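Local coordinates for protein Cfl (Pectobacterium brasiliense, PDB 7A9J) that probably activates carboxylic acids with ATP, as in the AMP-binding ligase family, and holds an indene-carboxylic acid ligand in its pocket, at residues L55-I60 with Y89-K94. The protein carries 1 engineered substitution. Sequence-based numbering, arbitrary orientation.
Sequences LLIQRI and YYACLK
Ile57 and Ile60 close on Ala91 and Tyr90 where two helices, 50-66 and 83-95, pack across each other as a crossed helix pair within the AMP-binding enzyme family region of this ligase. The axes of segments 55-60 and 89-94 approach to 8.3 Å and cross at -57°, a spacing consistent with the small Ala91 at the crossing, whose CA lies 5.1 Å from the CA of Ile57.

The apolar packing rests on the branches of the two isoleucines. With chi1 at -75°, Ile57 sets CG1 beside its backbone N and sends CG2 over the backbone of the other helix, 3.7 Å from Ala91 N, while CD1 swings to the base of Tyr90 and stops 3.4 Å from its CB. That methyl meets the Tyr90 ring obliquely. The phenol itself leads away from helix 50-66, toward Phe28 and Phe247, whose rings it meets. Ala91 CB fits between the isoleucines, 3.6 Å from both Ile60 CG2 and the carbonyl oxygen Ile57 O.

The polar part lies at one border of the apolar packing. Lys94 is extended through chi3, its CE passing alongside Gln58 CG, and turns at chi4 (58°), which brings NZ to a water. Its ammonium also bonds the hydroxyl of Tyr171, and Asp176 makes a long, weak ion pair with it. That water joins the helices by accepting from both sides, 2.9 Å from Gln58 NE2 and 3.1 Å from Lys94 NZ.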
# COMPACT_ATOMS: atom_id res chain seq x y z
N LEU A 55 18.80 20.11 8.02
CA LEU A 55 19.81 20.89 7.32
C LEU A 55 19.86 20.52 5.85
O LEU A 55 19.93 21.42 5.01
CB LEU A 55 21.19 20.71 7.95
CG LEU A 55 21.30 21.28 9.36
CD1 LEU A 55 22.76 21.25 9.70
CD2 LEU A 55 20.79 22.70 9.42
N LEU A 56 19.78 19.22 5.53
CA LEU A 56 19.78 18.77 4.13
C LEU A 56 18.56 19.30 3.37
O LEU A 56 18.67 19.81 2.24
CB LEU A 56 19.80 17.23 4.08
CG LEU A 56 19.66 16.55 2.71
CD1 LEU A 56 20.83 17.07 1.84
CD2 LEU A 56 19.76 15.05 2.90
N ILE A 57 17.39 19.24 4.01
CA ILE A 57 16.16 19.76 3.42
C ILE A 57 16.32 21.23 3.10
O ILE A 57 15.91 21.71 2.02
CB ILE A 57 14.98 19.56 4.39
CG1 ILE A 57 14.59 18.11 4.38
CG2 ILE A 57 13.77 20.39 3.91
CD1 ILE A 57 13.83 17.70 5.66
N GLN A 58 16.90 21.98 4.03
CA GLN A 58 17.11 23.41 3.81
C GLN A 58 18.04 23.66 2.63
O GLN A 58 17.76 24.57 1.83
CB GLN A 58 17.63 24.10 5.08
CG GLN A 58 16.52 24.10 6.16
CD GLN A 58 17.04 24.67 7.50
OE1 GLN A 58 18.24 24.82 7.71
NE2 GLN A 58 16.12 24.97 8.38
N ARG A 59 19.16 22.90 2.53
CA ARG A 59 20.08 23.09 1.40
C ARG A 59 19.38 22.78 0.06
O ARG A 59 19.57 23.53 -0.93
CB ARG A 59 21.33 22.23 1.57
CG ARG A 59 22.32 22.75 2.61
CD ARG A 59 23.68 22.07 2.47
NE ARG A 59 24.66 22.84 3.25
CZ ARG A 59 25.79 23.36 2.80
NH1 ARG A 59 26.56 24.02 3.65
NH2 ARG A 59 26.17 23.21 1.53
N ILE A 60 18.57 21.72 0.03
CA ILE A 60 17.87 21.37 -1.21
C ILE A 60 16.91 22.50 -1.58
O ILE A 60 16.91 22.98 -2.72
CB ILE A 60 17.13 20.02 -1.11
CG1 ILE A 60 18.10 18.84 -0.88
CG2 ILE A 60 16.35 19.79 -2.43
CD1 ILE A 60 17.37 17.59 -0.22
N TYR A 89 11.21 15.38 -0.81
CA TYR A 89 9.80 15.63 -0.53
C TYR A 89 9.64 16.83 0.40
O TYR A 89 8.83 17.73 0.14
CB TYR A 89 9.12 14.42 0.14
CG TYR A 89 8.99 13.21 -0.67
CD1 TYR A 89 8.80 13.26 -2.06
CD2 TYR A 89 8.98 11.97 -0.04
CE1 TYR A 89 8.59 12.08 -2.80
CE2 TYR A 89 8.81 10.79 -0.77
CZ TYR A 89 8.60 10.85 -2.14
OH TYR A 89 8.40 9.70 -2.89
N TYR A 90 10.40 16.87 1.50
CA TYR A 90 10.22 17.96 2.43
C TYR A 90 10.69 19.30 1.86
O TYR A 90 10.12 20.36 2.18
CB TYR A 90 11.01 17.68 3.69
CG TYR A 90 10.24 16.80 4.64
CD1 TYR A 90 9.03 17.25 5.21
CD2 TYR A 90 10.76 15.58 5.06
CE1 TYR A 90 8.34 16.47 6.17
CE2 TYR A 90 10.08 14.80 6.01
CZ TYR A 90 8.89 15.27 6.55
OH TYR A 90 8.23 14.52 7.49
N ALA A 91 11.75 19.28 1.04
CA ALA A 91 12.17 20.53 0.41
C ALA A 91 11.10 21.09 -0.53
O ALA A 91 10.91 22.33 -0.57
CB ALA A 91 13.52 20.37 -0.32
N CYS A 92 10.42 20.21 -1.30
CA CYS A 92 9.33 20.64 -2.17
C CYS A 92 8.22 21.25 -1.35
O CYS A 92 7.71 22.34 -1.66
CB CYS A 92 8.80 19.43 -2.95
SG CYS A 92 9.98 18.91 -4.20
N LEU A 93 7.87 20.57 -0.26
CA LEU A 93 6.83 21.08 0.65
C LEU A 93 7.21 22.42 1.24
O LEU A 93 6.36 23.32 1.36
CB LEU A 93 6.61 20.06 1.78
CG LEU A 93 5.82 18.81 1.30
CD1 LEU A 93 5.92 17.71 2.37
CD2 LEU A 93 4.37 19.11 0.99
N LYS A 94 8.48 22.57 1.67
CA LYS A 94 8.94 23.80 2.28
C LYS A 94 8.72 24.99 1.35
O LYS A 94 8.31 26.06 1.79
CB LYS A 94 10.44 23.66 2.62
CG LYS A 94 11.08 24.90 3.21
CD LYS A 94 12.54 24.58 3.65
CE LYS A 94 13.40 25.88 3.86
NZ LYS A 94 12.82 26.83 4.86
O HOH W 1 13.44 25.63 7.66